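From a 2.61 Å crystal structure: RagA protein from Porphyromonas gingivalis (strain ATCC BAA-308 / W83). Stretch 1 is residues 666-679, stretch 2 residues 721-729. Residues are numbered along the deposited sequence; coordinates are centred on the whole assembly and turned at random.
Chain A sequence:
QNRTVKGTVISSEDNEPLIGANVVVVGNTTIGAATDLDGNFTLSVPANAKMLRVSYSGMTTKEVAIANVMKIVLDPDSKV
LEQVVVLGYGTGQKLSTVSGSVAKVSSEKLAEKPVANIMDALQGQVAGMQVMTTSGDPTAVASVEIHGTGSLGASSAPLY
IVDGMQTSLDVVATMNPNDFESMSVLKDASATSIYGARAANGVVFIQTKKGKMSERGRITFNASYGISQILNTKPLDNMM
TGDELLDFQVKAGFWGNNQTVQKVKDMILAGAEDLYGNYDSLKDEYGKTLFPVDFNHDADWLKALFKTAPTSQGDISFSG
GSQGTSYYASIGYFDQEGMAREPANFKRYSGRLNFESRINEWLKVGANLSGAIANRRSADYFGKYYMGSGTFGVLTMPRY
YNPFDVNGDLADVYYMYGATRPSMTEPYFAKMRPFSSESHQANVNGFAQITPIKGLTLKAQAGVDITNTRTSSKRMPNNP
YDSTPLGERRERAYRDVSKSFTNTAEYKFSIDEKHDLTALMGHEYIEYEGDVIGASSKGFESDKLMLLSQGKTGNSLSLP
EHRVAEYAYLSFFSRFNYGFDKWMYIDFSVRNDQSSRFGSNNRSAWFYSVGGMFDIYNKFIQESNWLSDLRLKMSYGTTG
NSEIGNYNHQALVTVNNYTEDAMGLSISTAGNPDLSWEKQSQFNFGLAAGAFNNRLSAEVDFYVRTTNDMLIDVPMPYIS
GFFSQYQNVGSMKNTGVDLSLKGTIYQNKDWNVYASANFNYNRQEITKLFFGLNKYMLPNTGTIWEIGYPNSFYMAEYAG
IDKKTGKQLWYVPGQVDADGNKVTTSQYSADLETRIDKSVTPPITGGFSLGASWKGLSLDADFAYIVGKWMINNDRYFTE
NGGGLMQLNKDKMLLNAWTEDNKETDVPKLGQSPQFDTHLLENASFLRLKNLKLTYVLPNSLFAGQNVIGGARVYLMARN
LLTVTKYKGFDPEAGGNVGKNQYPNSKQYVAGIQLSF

Stretch 1 666-679: SISTAGNPDLSWEK
Stretch 2 721-729: GFFSQYQNV

The apolar centre of this contact is the ring of Phe 722, which packs against the side chain of Ile 667, the backbone of Ser 668 and Thr 669, and both backbone and CB of Ala 670. Phe 722 is in an extended conformation (phi/psi -133/155°), its CA-to-CB bond points toward stretch 1, and chi1 is m (-61°) with chi2 at -84°. Ala 670 covers one face: its CB sits 3.8 Å from the ring centroid of Phe 722 and only 6° off the ring normal, a CH-pi contact, while Ala 670 N comes within 3.3 Å of Phe 722 CE1. At the ring edge, near its plane, Ile 667 CG2 approaches Phe 722 CZ at 3.5 Å and Ser 668 O approaches Phe 722 CE1 at 3.6 Å. Ile 667 has chi1 m (-82°) and an off-well chi2 of 142°.

A smaller apolar contact joins Leu 675 CD1 to Tyr 726 CB at 4.0 Å. The CA-to-CB bond of Leu 675 runs sideways, but its t,p rotamer (-156°, 55°) brings the end of the side chain nearer to stretch 2.

The two stretches advance in the same sense along this contact: CA atoms pair as Ala 670 with Gln 725 (6.6 Å) and Leu 675 with Gln 727 (6.0 Å). Stretch 2 is a strand from Ser 724 to Asn 728, whereas the facing segment is irregular. Ala 670 (phi/psi -71/-49°) is followed by Gly 671 at phi/psi 92/164°, where a CB would be jammed against the preceding carbonyl oxygen. Asn 672 (phi/psi -163/91°) then opens a type I turn through Pro 673 (phi/psi -60/-25°) and Asp 674 (phi/psi -97/12°), closed by Leu 675 N to Asn 672 O at 3.1 Å.

Without backbone-to-backbone hydrogen bonds between the stretches, polar side chains of the strand make the links. Gln 725, with chi angles 170°, 62° and 53°, accepts a hydrogen bond from Gly 671 N at its OE1 (2.8 Å, 143°); its NE2 donates to Tyr 726 O within the strand (3.2 Å, 161°). The t rotamer of Asn 672 places its OD1 3.5 Å from Tyr 726 O, but both atoms are acceptors and no bond forms.

At the polar edge, the amide of Asn 728 (chi1 m, -60°; chi2 94°) grips the backbone of extended Ser 676 (phi/psi -147/-176°) twice. Ser 676 N donates to Asn 728 OD1 (2.9 Å, 150°), and Asn 728 ND2 donates to Ser 676 O (2.8 Å, 170°), so one side chain satisfies both polar groups of a single residue's backbone. Trp 677 O is 3.3 Å from Asn 728 ND2, but the angle is too poor for a hydrogen bond.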

ATOM      1  N   SER A 666      -6.068  24.604  -3.047  1.00 36.47           N
ATOM      2  CA  SER A 666      -7.377  25.026  -3.528  1.00 35.56           C
ATOM      3  C   SER A 666      -8.390  24.877  -2.411  1.00 44.71           C
ATOM      4  O   SER A 666      -8.276  23.997  -1.554  1.00 39.66           O
ATOM      5  CB  SER A 666      -7.851  24.222  -4.740  1.00 30.06           C
ATOM      6  OG  SER A 666      -7.046  24.527  -5.870  1.00 34.77           O
ATOM      7  N   ILE A 667      -9.379  25.766  -2.417  1.00 43.94           N
ATOM      8  CA  ILE A 667     -10.438  25.692  -1.428  1.00 31.37           C
ATOM      9  C   ILE A 667     -11.205  24.411  -1.674  1.00 36.10           C
ATOM     10  O   ILE A 667     -11.690  24.175  -2.784  1.00 33.42           O
ATOM     11  CB  ILE A 667     -11.352  26.910  -1.533  1.00 31.29           C
ATOM     12  CG1 ILE A 667     -10.732  28.083  -0.793  1.00 36.54           C
ATOM     13  CG2 ILE A 667     -12.746  26.571  -1.003  1.00 31.35           C
ATOM     14  CD1 ILE A 667     -10.929  29.407  -1.480  1.00 37.95           C
ATOM     15  N   SER A 668     -11.318  23.565  -0.661  1.00 35.92           N
ATOM     16  CA  SER A 668     -12.064  22.342  -0.921  1.00 31.59           C
ATOM     17  C   SER A 668     -13.495  22.394  -0.408  1.00 35.80           C
ATOM     18  O   SER A 668     -14.398  21.962  -1.112  1.00 42.55           O
ATOM     19  CB  SER A 668     -11.327  21.120  -0.349  1.00 45.52           C
ATOM     20  OG  SER A 668     -11.750  20.774   0.952  1.00 55.89           O
ATOM     21  N   THR A 669     -13.771  22.916   0.776  1.00 34.43           N
ATOM     22  CA  THR A 669     -15.160  22.916   1.201  1.00 31.72           C
ATOM     23  C   THR A 669     -15.611  24.320   1.535  1.00 38.15           C
ATOM     24  O   THR A 669     -14.810  25.183   1.898  1.00 53.80           O
ATOM     25  CB  THR A 669     -15.413  22.010   2.406  1.00 30.05           C
ATOM     26  OG1 THR A 669     -14.755  22.553   3.562  1.00 30.08           O
ATOM     27  CG2 THR A 669     -14.903  20.591   2.095  1.00 29.47           C
ATOM     28  N   ALA A 670     -16.919  24.522   1.401  1.00 35.33           N
ATOM     29  CA  ALA A 670     -17.530  25.782   1.792  1.00 36.60           C
ATOM     30  C   ALA A 670     -17.546  25.936   3.312  1.00 45.24           C
ATOM     31  O   ALA A 670     -17.141  26.985   3.853  1.00 48.34           O
ATOM     32  CB  ALA A 670     -18.943  25.862   1.213  1.00 32.46           C
ATOM     33  N   GLY A 671     -18.009  24.899   4.017  1.00 37.69           N
ATOM     34  CA  GLY A 671     -18.073  24.911   5.466  1.00 47.74           C
ATOM     35  C   GLY A 671     -19.408  25.406   6.008  1.00 46.57           C
ATOM     36  O   GLY A 671     -20.228  25.994   5.302  1.00 39.54           O
ATOM     37  N   ASN A 672     -19.627  25.125   7.299  1.00 43.24           N
ATOM     38  CA  ASN A 672     -20.813  25.534   8.049  1.00 45.42           C
ATOM     39  C   ASN A 672     -20.557  25.427   9.555  1.00 46.37           C
ATOM     40  O   ASN A 672     -20.798  24.372  10.163  1.00 46.37           O
ATOM     41  CB  ASN A 672     -22.025  24.696   7.652  1.00 45.20           C
ATOM     42  CG  ASN A 672     -23.251  25.050   8.451  1.00 57.16           C
ATOM     43  OD1 ASN A 672     -24.003  24.174   8.879  1.00 55.60           O
ATOM     44  ND2 ASN A 672     -23.459  26.346   8.669  1.00 72.14           N
ATOM     45  N   PRO A 673     -20.079  26.503  10.190  1.00 46.03           N
ATOM     46  CA  PRO A 673     -19.678  26.405  11.604  1.00 43.46           C
ATOM     47  C   PRO A 673     -20.792  25.983  12.540  1.00 51.45           C
ATOM     48  O   PRO A 673     -20.501  25.392  13.589  1.00 60.03           O
ATOM     49  CB  PRO A 673     -19.189  27.819  11.929  1.00 33.94           C
ATOM     50  CG  PRO A 673     -18.828  28.417  10.616  1.00 33.89           C
ATOM     51  CD  PRO A 673     -19.813  27.838   9.635  1.00 42.29           C
ATOM     52  N   ASP A 674     -22.055  26.219  12.193  1.00 51.86           N
ATOM     53  CA  ASP A 674     -23.143  25.903  13.102  1.00 55.49           C
ATOM     54  C   ASP A 674     -23.801  24.551  12.825  1.00 49.52           C
ATOM     55  O   ASP A 674     -24.851  24.260  13.409  1.00 48.05           O
ATOM     56  CB  ASP A 674     -24.170  27.032  13.078  1.00 66.68           C
ATOM     57  CG  ASP A 674     -23.642  28.298  13.747  1.00 74.02           C
ATOM     58  OD1 ASP A 674     -23.277  28.247  14.945  1.00 70.65           O
ATOM     59  OD2 ASP A 674     -23.567  29.335  13.061  1.00 80.56           O
ATOM     60  N   LEU A 675     -23.198  23.709  11.982  1.00 38.83           N
ATOM     61  CA  LEU A 675     -23.665  22.339  11.829  1.00 40.35           C
ATOM     62  C   LEU A 675     -23.878  21.687  13.187  1.00 42.95           C
ATOM     63  O   LEU A 675     -22.984  21.694  14.030  1.00 50.80           O
ATOM     64  CB  LEU A 675     -22.651  21.528  11.031  1.00 44.70           C
ATOM     65  CG  LEU A 675     -23.241  20.301  10.323  1.00 45.92           C
ATOM     66  CD1 LEU A 675     -24.426  20.690   9.425  1.00 49.08           C
ATOM     67  CD2 LEU A 675     -22.179  19.624   9.511  1.00 31.97           C
ATOM     68  N   SER A 676     -25.061  21.112  13.390  1.00 39.07           N
ATOM     69  CA  SER A 676     -25.355  20.402  14.628  1.00 36.51           C
ATOM     70  C   SER A 676     -26.289  19.232  14.321  1.00 46.06           C
ATOM     71  O   SER A 676     -26.599  18.934  13.159  1.00 43.87           O
ATOM     72  CB  SER A 676     -25.934  21.367  15.671  1.00 47.85           C
ATOM     73  OG  SER A 676     -25.967  20.800  16.979  1.00 52.61           O
ATOM     74  N   TRP A 677     -26.709  18.546  15.382  1.00 47.21           N
ATOM     75  CA  TRP A 677     -27.639  17.433  15.258  1.00 45.00           C
ATOM     76  C   TRP A 677     -28.890  17.828  14.491  1.00 54.15           C
ATOM     77  O   TRP A 677     -29.395  18.949  14.624  1.00 54.64           O
ATOM     78  CB  TRP A 677     -28.064  16.953  16.634  1.00 41.48           C
ATOM     79  CG  TRP A 677     -26.995  16.312  17.366  1.00 43.05           C
ATOM     80  CD1 TRP A 677     -25.977  16.927  18.025  1.00 43.14           C
ATOM     81  CD2 TRP A 677     -26.812  14.909  17.546  1.00 44.55           C
ATOM     82  NE1 TRP A 677     -25.168  15.992  18.612  1.00 48.77           N
ATOM     83  CE2 TRP A 677     -25.654  14.741  18.331  1.00 49.67           C
ATOM     84  CE3 TRP A 677     -27.519  13.778  17.133  1.00 34.89           C
ATOM     85  CZ2 TRP A 677     -25.174  13.484  18.697  1.00 49.29           C
ATOM     86  CZ3 TRP A 677     -27.051  12.535  17.507  1.00 50.40           C
ATOM     87  CH2 TRP A 677     -25.889  12.395  18.277  1.00 51.77           C
ATOM     88  N   GLU A 678     -29.395  16.885  13.694  1.00 55.47           N
ATOM     89  CA  GLU A 678     -30.784  16.912  13.256  1.00 47.51           C
ATOM     90  C   GLU A 678     -31.641  16.347  14.383  1.00 45.04           C
ATOM     91  O   GLU A 678     -31.315  15.307  14.960  1.00 50.47           O
ATOM     92  CB  GLU A 678     -30.943  16.108  11.966  1.00 38.89           C
ATOM     93  CG  GLU A 678     -32.357  15.707  11.584  1.00 37.63           C
ATOM     94  CD  GLU A 678     -32.390  14.876  10.286  1.00 47.69           C
ATOM     95  OE1 GLU A 678     -32.056  15.469   9.225  1.00 43.13           O
ATOM     96  OE2 GLU A 678     -32.736  13.650  10.328  1.00 35.93           O
ATOM     97  N   LYS A 679     -32.691  17.061  14.759  1.00 50.77           N
ATOM     98  CA  LYS A 679     -33.452  16.700  15.945  1.00 52.47           C
ATOM     99  C   LYS A 679     -34.843  16.240  15.546  1.00 53.76           C
ATOM    100  O   LYS A 679     -35.549  16.918  14.791  1.00 52.14           O
ATOM    101  CB  LYS A 679     -33.490  17.858  16.946  1.00 50.18           C
ATOM    102  CG  LYS A 679     -32.136  18.017  17.660  1.00 52.08           C
ATOM    103  CD  LYS A 679     -32.144  19.014  18.810  1.00 55.36           C
ATOM    104  CE  LYS A 679     -31.674  20.405  18.367  1.00 54.89           C
ATOM    105  NZ  LYS A 679     -30.371  20.434  17.641  1.00 51.59           N
ATOM    106  N   GLY A 721     -19.452  27.453  -6.841  1.00 41.38           N
ATOM    107  CA  GLY A 721     -18.248  26.677  -7.062  1.00 33.50           C
ATOM    108  C   GLY A 721     -18.133  25.474  -6.163  1.00 33.38           C
ATOM    109  O   GLY A 721     -17.035  24.946  -5.998  1.00 32.25           O
ATOM    110  N   PHE A 722     -19.240  25.049  -5.562  1.00 32.84           N
ATOM    111  CA  PHE A 722     -19.322  23.871  -4.719  1.00 32.28           C
ATOM    112  C   PHE A 722     -20.539  23.069  -5.141  1.00 44.01           C
ATOM    113  O   PHE A 722     -21.493  23.624  -5.694  1.00 47.90           O
ATOM    114  CB  PHE A 722     -19.463  24.225  -3.243  1.00 41.14           C
ATOM    115  CG  PHE A 722     -18.315  25.004  -2.694  1.00 44.65           C
ATOM    116  CD1 PHE A 722     -17.174  24.355  -2.244  1.00 38.13           C
ATOM    117  CD2 PHE A 722     -18.371  26.385  -2.628  1.00 40.49           C
ATOM    118  CE1 PHE A 722     -16.116  25.064  -1.743  1.00 34.13           C
ATOM    119  CE2 PHE A 722     -17.303  27.092  -2.123  1.00 45.72           C
ATOM    120  CZ  PHE A 722     -16.179  26.426  -1.676  1.00 39.83           C
ATOM    121  N   PHE A 723     -20.501  21.760  -4.867  1.00 39.56           N
ATOM    122  CA  PHE A 723     -21.612  20.883  -5.223  1.00 38.68           C
ATOM    123  C   PHE A 723     -22.706  20.933  -4.175  1.00 44.17           C
ATOM    124  O   PHE A 723     -23.899  20.984  -4.501  1.00 46.97           O
ATOM    125  CB  PHE A 723     -21.138  19.440  -5.367  1.00 40.99           C
ATOM    126  CG  PHE A 723     -20.091  19.244  -6.407  1.00 44.63           C
ATOM    127  CD1 PHE A 723     -20.200  19.857  -7.643  1.00 47.52           C
ATOM    128  CD2 PHE A 723     -18.995  18.436  -6.154  1.00 35.87           C
ATOM    129  CE1 PHE A 723     -19.238  19.660  -8.609  1.00 45.33           C
ATOM    130  CE2 PHE A 723     -18.031  18.251  -7.108  1.00 31.71           C
ATOM    131  CZ  PHE A 723     -18.154  18.865  -8.341  1.00 36.76           C
ATOM    132  N   SER A 724     -22.315  20.892  -2.911  1.00 44.71           N
ATOM    133  CA  SER A 724     -23.271  20.766  -1.828  1.00 53.53           C
ATOM    134  C   SER A 724     -22.590  21.281  -0.575  1.00 55.69           C
ATOM    135  O   SER A 724     -21.394  21.582  -0.579  1.00 67.53           O
ATOM    136  CB  SER A 724     -23.752  19.312  -1.685  1.00 58.85           C
ATOM    137  OG  SER A 724     -23.035  18.604  -0.689  1.00 67.26           O
ATOM    138  N   GLN A 725     -23.375  21.424   0.485  1.00 50.17           N
ATOM    139  CA  GLN A 725     -22.842  21.784   1.794  1.00 38.62           C
ATOM    140  C   GLN A 725     -23.930  21.499   2.803  1.00 44.66           C
ATOM    141  O   GLN A 725     -25.045  22.022   2.676  1.00 48.06           O
ATOM    142  CB  GLN A 725     -22.418  23.243   1.863  1.00 42.83           C
ATOM    143  CG  GLN A 725     -22.077  23.707   3.288  1.00 52.20           C
ATOM    144  CD  GLN A 725     -20.899  22.962   3.892  1.00 52.19           C
ATOM    145  OE1 GLN A 725     -19.822  22.888   3.299  1.00 58.01           O
ATOM    146  NE2 GLN A 725     -21.105  22.397   5.067  1.00 48.69           N
ATOM    147  N   TYR A 726     -23.623  20.656   3.782  1.00 43.95           N
ATOM    148  CA  TYR A 726     -24.610  20.329   4.796  1.00 48.51           C
ATOM    149  C   TYR A 726     -25.004  21.569   5.600  1.00 53.85           C
ATOM    150  O   TYR A 726     -24.187  22.461   5.845  1.00 50.78           O
ATOM    151  CB  TYR A 726     -24.064  19.236   5.701  1.00 43.27           C
ATOM    152  CG  TYR A 726     -24.574  17.861   5.365  1.00 46.72           C
ATOM    153  CD1 TYR A 726     -25.920  17.555   5.495  1.00 56.33           C
ATOM    154  CD2 TYR A 726     -23.711  16.865   4.934  1.00 50.23           C
ATOM    155  CE1 TYR A 726     -26.396  16.294   5.203  1.00 59.89           C
ATOM    156  CE2 TYR A 726     -24.178  15.592   4.641  1.00 54.36           C
ATOM    157  CZ  TYR A 726     -25.519  15.318   4.774  1.00 58.92           C
ATOM    158  OH  TYR A 726     -25.984  14.064   4.485  1.00 61.51           O
ATOM    159  N   GLN A 727     -26.282  21.625   5.983  1.00 50.77           N
ATOM    160  CA  GLN A 727     -26.856  22.714   6.761  1.00 43.14           C
ATOM    161  C   GLN A 727     -28.040  22.175   7.560  1.00 46.90           C
ATOM    162  O   GLN A 727     -28.724  21.245   7.129  1.00 51.39           O
ATOM    163  CB  GLN A 727     -27.313  23.879   5.862  1.00 43.69           C
ATOM    164  CG  GLN A 727     -26.204  24.866   5.477  1.00 53.09           C
ATOM    165  CD  GLN A 727     -26.476  25.589   4.166  1.00 59.45           C
ATOM    166  OE1 GLN A 727     -27.495  25.365   3.537  1.00 75.36           O
ATOM    167  NE2 GLN A 727     -25.563  26.451   3.752  1.00 55.02           N
ATOM    168  N   ASN A 728     -28.276  22.760   8.733  1.00 53.72           N
ATOM    169  CA  ASN A 728     -29.484  22.473   9.504  1.00 54.36           C
ATOM    170  C   ASN A 728     -30.583  23.369   8.953  1.00 54.55           C
ATOM    171  O   ASN A 728     -30.622  24.572   9.220  1.00 45.83           O
ATOM    172  CB  ASN A 728     -29.246  22.702  10.987  1.00 48.96           C
ATOM    173  CG  ASN A 728     -28.157  21.821  11.530  1.00 49.03           C
ATOM    174  OD1 ASN A 728     -26.995  22.231  11.592  1.00 43.76           O
ATOM    175  ND2 ASN A 728     -28.513  20.591  11.902  1.00 47.09           N
ATOM    176  N   VAL A 729     -31.477  22.783   8.171  1.00 52.22           N
ATOM    177  CA  VAL A 729     -32.299  23.579   7.277  1.00 53.34           C
ATOM    178  C   VAL A 729     -33.565  22.813   6.890  1.00 55.21           C
ATOM    179  O   VAL A 729     -33.522  21.613   6.590  1.00 48.90           O
ATOM    180  CB  VAL A 729     -31.461  23.989   6.050  1.00 51.50           C
ATOM    181  CG1 VAL A 729     -32.344  24.188   4.862  1.00 61.78           C
ATOM    182  CG2 VAL A 729     -30.683  25.268   6.348  1.00 43.43           C
TER